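Local coordinates for protein rhamnogalacturonan endolyase YesW (Bacillus subtilis, PDB 2ZUX) that cleaves the rhamnogalacturonan type I backbone of plant cell-wall pectin by endo-type elimination, using calcium or manganese for activity, at residues 511-516 and 539-544; 506-511 and 527-532; 462-467 and 561-566. All coordinates share one frame; numbering follows the deposited sequence.

Interaction 1. Residues 511-516 and 539-544; sequences WREEVV and YTLMHD. With CA (calcium ion), chain E.
Arg512 O binds a calcium ion at 2.3 Å, and the residues on both sides of it in sequence, Trp511 and Glu513, pack against Leu541 of the neighbouring loop. The site belongs to a calcium-binding loop at the start of strand 514-519 in the beta-propeller domain. Glu514 chelates the same ion through both carboxylate oxygens, with OE1 at 2.6 Å and OE2 at 2.5 Å. Its CG lies anti to the carbonyl carbon (chi1 -75°) and the chain then folds back at chi2, which turns the carboxylate toward the metal.

Leu541 opens a 3-10 turn, closed by His543 N bonding to Thr540 O, shortly before helix 547-553. Its CD1 presses on Trp511 O at 3.3 Å; this buried carbonyl oxygen meets a methyl group and finds no hydrogen-bond partner in the model. The same CD1 touches Glu513 CG at 3.9 Å, the two side chains crossing at about a right angle. Beyond CG the Glu513 chain runs extended, and its carboxylate is satisfied outside this contact by the Tyr547 hydroxyl and by Arg464. The Trp511 indole turns away from the 539-544 loop, bonding through NE1 to His536 O; over the centre of one of its faces lies Arg512 CD, 3.5 Å above the ring plane.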
loop_
_atom_site.group_PDB
_atom_site.type_symbol
_atom_site.label_atom_id
_atom_site.label_comp_id
_atom_site.label_asym_id
_atom_site.label_seq_id
_atom_site.Cartn_x
_atom_site.Cartn_y
_atom_site.Cartn_z
ATOM N N TRP A 511 14.562 8.437 -2.802
ATOM C CA TRP A 511 14.046 7.078 -2.679
ATOM C C TRP A 511 13.549 6.671 -1.295
ATOM O O TRP A 511 12.841 5.666 -1.184
ATOM C CB TRP A 511 15.087 6.075 -3.173
ATOM C CG TRP A 511 16.343 6.038 -2.356
ATOM C CD1 TRP A 511 17.425 6.861 -2.486
ATOM C CD2 TRP A 511 16.660 5.123 -1.294
ATOM N NE1 TRP A 511 18.393 6.520 -1.566
ATOM C CE2 TRP A 511 17.947 5.465 -0.815
ATOM C CE3 TRP A 511 15.976 4.054 -0.692
ATOM C CZ2 TRP A 511 18.571 4.767 0.227
ATOM C CZ3 TRP A 511 16.606 3.361 0.346
ATOM C CH2 TRP A 511 17.885 3.725 0.794
ATOM N N ARG A 512 13.895 7.414 -0.246
ATOM C CA ARG A 512 13.384 7.044 1.070
ATOM C C ARG A 512 11.867 7.218 1.119
ATOM O O ARG A 512 11.290 7.996 0.357
ATOM C CB ARG A 512 14.079 7.815 2.190
ATOM C CG ARG A 512 15.399 7.184 2.658
ATOM C CD ARG A 512 16.564 7.423 1.693
ATOM N NE ARG A 512 16.862 8.842 1.471
ATOM C CZ ARG A 512 17.556 9.608 2.308
ATOM N NH1 ARG A 512 17.773 10.877 2.003
ATOM N NH2 ARG A 512 18.028 9.115 3.447
ATOM N N GLU A 513 11.221 6.467 2.005
ATOM C CA GLU A 513 9.775 6.479 2.092
ATOM C C GLU A 513 9.268 7.561 3.039
ATOM O O GLU A 513 9.822 7.760 4.106
ATOM C CB GLU A 513 9.296 5.106 2.548
ATOM C CG GLU A 513 9.735 3.988 1.624
ATOM C CD GLU A 513 9.275 2.632 2.099
ATOM O OE1 GLU A 513 10.035 1.999 2.859
ATOM O OE2 GLU A 513 8.148 2.228 1.729
ATOM N N GLU A 514 8.213 8.251 2.619
ATOM C CA GLU A 514 7.510 9.202 3.479
ATOM C C GLU A 514 6.502 8.455 4.334
ATOM O O GLU A 514 6.086 7.331 4.004
ATOM C CB GLU A 514 6.777 10.249 2.641
ATOM C CG GLU A 514 7.670 11.316 2.016
ATOM C CD GLU A 514 8.733 10.750 1.078
ATOM O OE1 GLU A 514 8.377 10.043 0.104
ATOM O OE2 GLU A 514 9.939 11.006 1.319
ATOM N N VAL A 515 6.120 9.074 5.446
ATOM C CA VAL A 515 5.052 8.543 6.284
ATOM C C VAL A 515 3.964 9.589 6.406
ATOM O O VAL A 515 4.243 10.764 6.657
ATOM C CB VAL A 515 5.527 8.181 7.695
ATOM C CG1 VAL A 515 4.438 7.409 8.428
ATOM C CG2 VAL A 515 6.796 7.367 7.645
ATOM N N VAL A 516 2.723 9.152 6.223
ATOM C CA VAL A 516 1.565 9.992 6.448
ATOM C C VAL A 516 0.878 9.476 7.708
ATOM O O VAL A 516 0.381 8.344 7.720
ATOM C CB VAL A 516 0.583 9.942 5.263
ATOM C CG1 VAL A 516 -0.590 10.903 5.496
ATOM C CG2 VAL A 516 1.307 10.259 3.953
ATOM N N TYR A 539 16.051 4.757 -8.263
ATOM C CA TYR A 539 14.836 5.186 -8.943
ATOM C C TYR A 539 13.701 5.331 -7.948
ATOM O O TYR A 539 13.578 4.536 -7.012
ATOM C CB TYR A 539 14.437 4.190 -10.028
ATOM C CG TYR A 539 15.355 4.246 -11.222
ATOM C CD1 TYR A 539 15.310 5.326 -12.090
ATOM C CD2 TYR A 539 16.275 3.227 -11.475
ATOM C CE1 TYR A 539 16.152 5.398 -13.182
ATOM C CE2 TYR A 539 17.128 3.296 -12.574
ATOM C CZ TYR A 539 17.057 4.382 -13.418
ATOM O OH TYR A 539 17.895 4.460 -14.512
ATOM N N THR A 540 12.864 6.345 -8.147
ATOM C CA THR A 540 11.711 6.515 -7.275
ATOM C C THR A 540 10.971 5.182 -7.156
ATOM O O THR A 540 10.770 4.466 -8.142
ATOM C CB THR A 540 10.779 7.660 -7.731
ATOM O OG1 THR A 540 9.682 7.749 -6.810
ATOM C CG2 THR A 540 10.222 7.434 -9.135
ATOM N N LEU A 541 10.596 4.835 -5.932
ATOM C CA LEU A 541 10.039 3.506 -5.689
ATOM C C LEU A 541 8.686 3.311 -6.370
ATOM O O LEU A 541 8.293 2.187 -6.668
ATOM C CB LEU A 541 9.969 3.220 -4.189
ATOM C CG LEU A 541 11.276 3.394 -3.406
ATOM C CD1 LEU A 541 11.072 2.990 -1.947
ATOM C CD2 LEU A 541 12.431 2.602 -4.050
ATOM N N MET A 542 8.002 4.417 -6.658
ATOM C CA MET A 542 6.724 4.369 -7.352
ATOM C C MET A 542 6.880 3.983 -8.822
ATOM O O MET A 542 5.881 3.759 -9.511
ATOM C CB MET A 542 5.992 5.703 -7.207
ATOM C CG MET A 542 5.605 6.005 -5.765
ATOM S SD MET A 542 4.561 4.775 -4.958
ATOM C CE MET A 542 2.939 5.470 -5.311
ATOM N N HIS A 543 8.125 3.917 -9.307
ATOM C CA HIS A 543 8.400 3.397 -10.650
ATOM C C HIS A 543 8.887 1.944 -10.634
ATOM O O HIS A 543 9.272 1.398 -11.673
ATOM C CB HIS A 543 9.409 4.280 -11.386
ATOM C CG HIS A 543 8.833 5.539 -11.953
ATOM N ND1 HIS A 543 7.485 5.747 -12.158
ATOM C CD2 HIS A 543 9.458 6.643 -12.422
ATOM C CE1 HIS A 543 7.305 6.942 -12.699
ATOM N NE2 HIS A 543 8.490 7.495 -12.882
ATOM N N ASP A 544 8.881 1.317 -9.458
ATOM C CA ASP A 544 9.132 -0.114 -9.379
ATOM C C ASP A 544 7.813 -0.870 -9.517
ATOM O O ASP A 544 6.849 -0.527 -8.848
ATOM C CB ASP A 544 9.789 -0.495 -8.060
ATOM C CG ASP A 544 10.037 -1.982 -7.966
ATOM O OD1 ASP A 544 10.973 -2.461 -8.643
ATOM O OD2 ASP A 544 9.279 -2.682 -7.259
HETATM CA CA CA E . 10.839 9.962 -0.748
HETATM O O HOH W 1 12.786 10.999 0.300
#

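Interaction 2. Residues 506-511 and 527-532; sequences DLLGDW and IYTTTI. With CA (calcium ion), chain E.
Leu508 sets its CD1 methyl against Thr529, 3.5 Å from OG1, while the backbone oxygen of the same residue, Leu508 O, binds the calcium ion at 2.3 Å. Asp506 OD1 and Asp510 O each bind the ion at 2.4 Å. These two oxygens come close to one another because the metal gathers them; no hydrogen bond joins them. A water completes this share of the shell and donates to Asp510 OD1 at 2.7 Å, so Asp510 serves the metal directly through its backbone and at second hand through its carboxylate. Arg512 and Glu514 supply the remaining protein ligands.

Further out, Thr529 OG1 is anti to its own backbone N (chi1 -165°) and hydrogen-bonds to Glu514 OE2, making Thr529 a second-shell residue that helps fix a metal-binding carboxylate. Leu507 N bonds to the other oxygen, Glu514 OE1. The Leu507 side chain leads its CD1 to Ile527 CG2 at 3.8 Å, an apolar contact that ties the loop to the end of strand 524-528. Between the metal-binding residues Gly509 takes a positive phi of 68°, and a CB there would point at Thr529. Past the strand, Ile532 N bonds to Thr530 OG1 at 3.2 Å and nearly straight, forming an ST turn.

Val13 and Trp87, from the beta-sheet domain at the N-terminal end, also touch Leu508, so the contact lies where that domain meets the propeller. Ligands at every second residue from Asp506 to the chelating Glu514 follow the spacing of the calcium-binding beta-hairpin loops of integrin-type propellers.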
loop_
_atom_site.group_PDB
_atom_site.type_symbol
_atom_site.label_atom_id
_atom_site.label_comp_id
_atom_site.label_asym_id
_atom_site.label_seq_id
_atom_site.Cartn_x
_atom_site.Cartn_y
_atom_site.Cartn_z
ATOM N N ASP A 506 7.046 6.122 -0.820
ATOM C CA ASP A 506 7.912 7.140 -1.428
ATOM C C ASP A 506 7.068 8.023 -2.340
ATOM O O ASP A 506 6.915 7.738 -3.534
ATOM C CB ASP A 506 9.048 6.503 -2.220
ATOM C CG ASP A 506 9.882 7.528 -2.958
ATOM O OD1 ASP A 506 9.874 8.719 -2.560
ATOM O OD2 ASP A 506 10.545 7.140 -3.931
ATOM N N LEU A 507 6.511 9.087 -1.769
ATOM C CA LEU A 507 5.597 9.933 -2.530
ATOM C C LEU A 507 6.175 11.284 -2.944
ATOM O O LEU A 507 5.572 11.974 -3.750
ATOM C CB LEU A 507 4.235 10.080 -1.835
ATOM C CG LEU A 507 4.114 10.341 -0.342
ATOM C CD1 LEU A 507 4.533 11.752 0.012
ATOM C CD2 LEU A 507 2.675 10.101 0.117
ATOM N N LEU A 508 7.324 11.653 -2.387
ATOM C CA LEU A 508 8.044 12.858 -2.819
ATOM C C LEU A 508 9.517 12.704 -2.470
ATOM O O LEU A 508 9.894 11.783 -1.753
ATOM C CB LEU A 508 7.463 14.134 -2.203
ATOM C CG LEU A 508 7.180 14.197 -0.713
ATOM C CD1 LEU A 508 8.432 14.522 0.079
ATOM C CD2 LEU A 508 6.084 15.242 -0.434
ATOM N N GLY A 509 10.355 13.585 -3.000
ATOM C CA GLY A 509 11.774 13.552 -2.681
ATOM C C GLY A 509 12.471 12.332 -3.250
ATOM O O GLY A 509 11.995 11.732 -4.221
ATOM N N ASP A 510 13.593 11.974 -2.629
ATOM C CA ASP A 510 14.387 10.834 -3.081
ATOM C C ASP A 510 13.800 9.505 -2.620
ATOM O O ASP A 510 12.681 9.453 -2.107
ATOM C CB ASP A 510 15.874 10.993 -2.698
ATOM C CG ASP A 510 16.145 10.832 -1.200
ATOM O OD1 ASP A 510 15.289 10.316 -0.441
ATOM O OD2 ASP A 510 17.274 11.186 -0.787
ATOM N N TRP A 511 14.562 8.437 -2.802
ATOM C CA TRP A 511 14.046 7.078 -2.679
ATOM C C TRP A 511 13.549 6.671 -1.295
ATOM O O TRP A 511 12.841 5.666 -1.184
ATOM C CB TRP A 511 15.087 6.075 -3.173
ATOM C CG TRP A 511 16.343 6.038 -2.356
ATOM C CD1 TRP A 511 17.425 6.861 -2.486
ATOM C CD2 TRP A 511 16.660 5.123 -1.294
ATOM N NE1 TRP A 511 18.393 6.520 -1.566
ATOM C CE2 TRP A 511 17.947 5.465 -0.815
ATOM C CE3 TRP A 511 15.976 4.054 -0.692
ATOM C CZ2 TRP A 511 18.571 4.767 0.227
ATOM C CZ3 TRP A 511 16.606 3.361 0.346
ATOM C CH2 TRP A 511 17.885 3.725 0.794
ATOM N N ILE A 527 2.666 14.713 6.615
ATOM C CA ILE A 527 3.563 13.954 5.756
ATOM C C ILE A 527 4.993 14.205 6.218
ATOM O O ILE A 527 5.487 15.328 6.109
ATOM C CB ILE A 527 3.437 14.372 4.279
ATOM C CG1 ILE A 527 1.967 14.369 3.828
ATOM C CG2 ILE A 527 4.304 13.456 3.402
ATOM C CD1 ILE A 527 1.756 14.864 2.397
ATOM N N TYR A 528 5.638 13.170 6.749
ATOM C CA TYR A 528 7.032 13.243 7.176
ATOM C C TYR A 528 7.921 12.739 6.048
ATOM O O TYR A 528 7.662 11.681 5.479
ATOM C CB TYR A 528 7.252 12.374 8.415
ATOM C CG TYR A 528 6.636 12.925 9.685
ATOM C CD1 TYR A 528 7.434 13.526 10.664
ATOM C CD2 TYR A 528 5.264 12.847 9.914
ATOM C CE1 TYR A 528 6.867 14.034 11.836
ATOM C CE2 TYR A 528 4.694 13.351 11.082
ATOM C CZ TYR A 528 5.502 13.940 12.027
ATOM O OH TYR A 528 4.920 14.437 13.180
ATOM N N THR A 529 8.953 13.507 5.717
ATOM C CA THR A 529 9.968 13.098 4.754
ATOM C C THR A 529 11.313 13.156 5.459
ATOM O O THR A 529 11.545 14.036 6.286
ATOM C CB THR A 529 9.946 13.967 3.465
ATOM O OG1 THR A 529 10.706 13.325 2.431
ATOM C CG2 THR A 529 10.504 15.377 3.702
ATOM N N THR A 530 12.196 12.216 5.161
ATOM C CA THR A 530 13.478 12.180 5.842
ATOM C C THR A 530 14.380 13.359 5.459
ATOM O O THR A 530 14.351 13.840 4.322
ATOM C CB THR A 530 14.209 10.839 5.620
ATOM O OG1 THR A 530 15.271 10.735 6.572
ATOM C CG2 THR A 530 14.778 10.722 4.209
ATOM N N THR A 531 15.166 13.811 6.434
ATOM C CA THR A 531 16.233 14.781 6.167
ATOM C C THR A 531 17.604 14.205 6.503
ATOM O O THR A 531 18.588 14.946 6.644
ATOM C CB THR A 531 16.022 16.119 6.912
ATOM O OG1 THR A 531 15.965 15.879 8.320
ATOM C CG2 THR A 531 14.736 16.784 6.451
ATOM N N ILE A 532 17.679 12.881 6.611
ATOM C CA ILE A 532 18.958 12.202 6.807
ATOM C C ILE A 532 19.629 12.060 5.440
ATOM O O ILE A 532 19.061 11.448 4.530
ATOM C CB ILE A 532 18.769 10.823 7.466
ATOM C CG1 ILE A 532 18.136 10.982 8.850
ATOM C CG2 ILE A 532 20.115 10.095 7.579
ATOM C CD1 ILE A 532 17.509 9.708 9.415
HETATM CA CA CA E . 10.839 9.962 -0.748
HETATM O O HOH W 1 12.786 10.999 0.300
#

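Interaction 3. Residues 462-467 and 561-566; sequences LLREQL and PPHTSF. With CA (calcium ion), chain F.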
loop_
_atom_site.group_PDB
_atom_site.type_symbol
_atom_site.label_atom_id
_atom_site.label_comp_id
_atom_site.label_asym_id
_atom_site.label_seq_id
_atom_site.Cartn_x
_atom_site.Cartn_y
_atom_site.Cartn_z
ATOM N N LEU A 462 21.357 1.393 3.169
ATOM C CA LEU A 462 20.542 0.490 2.369
ATOM C C LEU A 462 19.804 -0.562 3.198
ATOM O O LEU A 462 18.955 -1.270 2.659
ATOM C CB LEU A 462 21.396 -0.164 1.276
ATOM C CG LEU A 462 21.976 0.786 0.218
ATOM C CD1 LEU A 462 22.968 0.036 -0.659
ATOM C CD2 LEU A 462 20.871 1.404 -0.639
ATOM N N LEU A 463 20.100 -0.645 4.492
ATOM C CA LEU A 463 19.308 -1.487 5.392
ATOM C C LEU A 463 17.929 -0.857 5.551
ATOM O O LEU A 463 17.760 0.348 5.310
ATOM C CB LEU A 463 19.995 -1.639 6.752
ATOM C CG LEU A 463 21.390 -2.276 6.741
ATOM C CD1 LEU A 463 21.962 -2.276 8.146
ATOM C CD2 LEU A 463 21.347 -3.701 6.185
ATOM N N ARG A 464 16.943 -1.655 5.944
ATOM C CA ARG A 464 15.606 -1.132 6.145
ATOM C C ARG A 464 15.330 -0.950 7.623
ATOM O O ARG A 464 15.672 -1.809 8.449
ATOM C CB ARG A 464 14.561 -2.030 5.477
ATOM C CG ARG A 464 13.284 -1.291 5.119
ATOM C CD ARG A 464 12.380 -2.088 4.213
ATOM N NE ARG A 464 11.324 -1.243 3.651
ATOM C CZ ARG A 464 10.252 -1.707 3.011
ATOM N NH1 ARG A 464 10.079 -3.017 2.855
ATOM N NH2 ARG A 464 9.351 -0.860 2.520
ATOM N N GLU A 465 14.714 0.184 7.947
ATOM C CA GLU A 465 14.336 0.508 9.314
ATOM C C GLU A 465 12.943 -0.072 9.607
ATOM O O GLU A 465 12.344 -0.721 8.745
ATOM C CB GLU A 465 14.406 2.025 9.527
ATOM C CG GLU A 465 15.846 2.597 9.533
ATOM C CD GLU A 465 16.582 2.456 8.196
ATOM O OE1 GLU A 465 16.220 3.154 7.223
ATOM O OE2 GLU A 465 17.557 1.661 8.113
ATOM N N GLN A 466 12.449 0.123 10.823
ATOM C CA GLN A 466 11.163 -0.444 11.228
ATOM C C GLN A 466 10.189 0.668 11.569
ATOM O O GLN A 466 10.587 1.712 12.092
ATOM C CB GLN A 466 11.323 -1.371 12.436
ATOM C CG GLN A 466 12.085 -2.667 12.150
ATOM C CD GLN A 466 13.600 -2.447 12.089
ATOM O OE1 GLN A 466 14.186 -1.873 13.006
ATOM N NE2 GLN A 466 14.217 -2.844 10.987
ATOM N N LEU A 467 8.912 0.459 11.272
ATOM C CA LEU A 467 7.878 1.423 11.638
ATOM C C LEU A 467 6.753 0.714 12.375
ATOM O O LEU A 467 6.330 -0.382 12.000
ATOM C CB LEU A 467 7.354 2.149 10.395
ATOM C CG LEU A 467 6.246 3.191 10.603
ATOM C CD1 LEU A 467 6.351 4.263 9.543
ATOM C CD2 LEU A 467 4.844 2.580 10.602
ATOM N N PRO A 561 3.359 -3.712 4.741
ATOM C CA PRO A 561 4.324 -2.800 4.140
ATOM C C PRO A 561 4.684 -3.181 2.708
ATOM O O PRO A 561 4.559 -4.349 2.325
ATOM C CB PRO A 561 5.554 -2.947 5.048
ATOM C CG PRO A 561 5.458 -4.345 5.590
ATOM C CD PRO A 561 3.980 -4.567 5.780
ATOM N N PRO A 562 5.128 -2.203 1.914
ATOM C CA PRO A 562 5.475 -2.474 0.523
ATOM C C PRO A 562 6.887 -3.017 0.351
ATOM O O PRO A 562 7.760 -2.807 1.203
ATOM C CB PRO A 562 5.340 -1.101 -0.134
ATOM C CG PRO A 562 5.724 -0.138 0.967
ATOM C CD PRO A 562 5.262 -0.773 2.259
ATOM N N HIS A 563 7.091 -3.712 -0.766
ATOM C CA HIS A 563 8.381 -4.278 -1.142
ATOM C C HIS A 563 8.733 -3.929 -2.576
ATOM O O HIS A 563 7.859 -3.642 -3.387
ATOM C CB HIS A 563 8.338 -5.795 -0.977
ATOM C CG HIS A 563 8.469 -6.229 0.443
ATOM N ND1 HIS A 563 7.395 -6.556 1.243
ATOM C CD2 HIS A 563 9.569 -6.349 1.218
ATOM C CE1 HIS A 563 7.835 -6.864 2.452
ATOM N NE2 HIS A 563 9.149 -6.747 2.461
ATOM N N THR A 564 10.024 -3.962 -2.884
ATOM C CA THR A 564 10.494 -3.745 -4.250
ATOM C C THR A 564 10.614 -5.078 -5.005
ATOM O O THR A 564 10.738 -6.153 -4.400
ATOM C CB THR A 564 11.848 -3.006 -4.249
ATOM O OG1 THR A 564 12.734 -3.654 -3.337
ATOM C CG2 THR A 564 11.668 -1.563 -3.818
ATOM N N SER A 565 10.585 -4.997 -6.334
ATOM C CA SER A 565 10.724 -6.184 -7.179
ATOM C C SER A 565 12.144 -6.738 -7.186
ATOM O O SER A 565 12.353 -7.900 -7.573
ATOM C CB SER A 565 10.314 -5.857 -8.615
ATOM O OG SER A 565 11.233 -4.974 -9.228
ATOM N N PHE A 566 13.098 -5.894 -6.792
ATOM C CA PHE A 566 14.513 -6.232 -6.751
ATOM C C PHE A 566 14.973 -6.195 -5.295
ATOM O O PHE A 566 14.290 -5.630 -4.427
ATOM C CB PHE A 566 15.322 -5.234 -7.598
ATOM C CG PHE A 566 15.173 -3.810 -7.147
ATOM C CD1 PHE A 566 16.066 -3.257 -6.232
ATOM C CD2 PHE A 566 14.106 -3.036 -7.590
ATOM C CE1 PHE A 566 15.918 -1.949 -5.785
ATOM C CE2 PHE A 566 13.952 -1.719 -7.144
ATOM C CZ PHE A 566 14.854 -1.184 -6.235
HETATM CA CA CA F . 18.294 2.470 5.925
HETATM O O HOH W 2 17.055 3.783 4.253
#
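With CG anti to the backbone N (chi1 -155°) and the chain extended from there to NE, Arg464, just before strand 465-468, delivers its guanidinium to the 561-566 loop. His563 has CG anti to its carbonyl carbon, which swings the imidazole round beside the arriving group. Both terminal nitrogens grip a single oxygen: NH1 donates to Pro562 O at 2.9 Å, and NH2 donates to Pro562 O at 2.8 Å. The oxygen lies nearly in the guanidinium plane, and because the two donors share it each bond is bent, with N-H...O near 144°. NH1 approaches nearly along the C=O axis, whereas NH2 is tilted from the carbonyl plane.

NH1 also lies over one face of the His563 ring, 3.7 Å from CD2, with the guanidinium and imidazole planes 76° apart, so the edge of one group meets the face of the other. Pro562 CG comes within 4.0 Å of Arg464 NH2.

Arg464 sits between two calcium ligands, Leu463 O at 2.3 Å and the bidentate Glu465; Asp459 and Asp461 share that ion. Arg464 NH2 also forms a salt bridge with Glu513 OE1, and Trp457 adds a cation-pi contact to the guanidinium. Replacing Arg464 by an alanine would probably strand the buried Pro562 O without its two donors and leave the Glu513 carboxylate without its cationic mate. Held by a carbonyl, a carboxylate and an aromatic ring, the buried positive charge is likely to be well compensated and to polarise the Pro562 carbonyl.

How the interactions relate
Interactions 1 and 2 are two aspects of one calcium site: their centres lie about 8 Å apart, they share Trp511, and the loop 506-514 supplies all its protein ligands. Glu514 OE2 and Thr529 OG1, 2.7 Å apart, join them directly, and Arg512 NH2 reaches Ile532 O at 2.8 Å. Interaction 3 borders a second calcium, 12.5 Å from the first. Its Arg464 NH2 bridges to Glu513 OE1 of interaction 1 at 3.0 Å, and Asp544 OD1 meets Ser565 OG at 2.6 Å. Thus the two metal-bearing loops of the propeller are linked by an ion pair. None of the residues in these segments lines a rhamnose pocket, consistent with a structural role for the calcium ions.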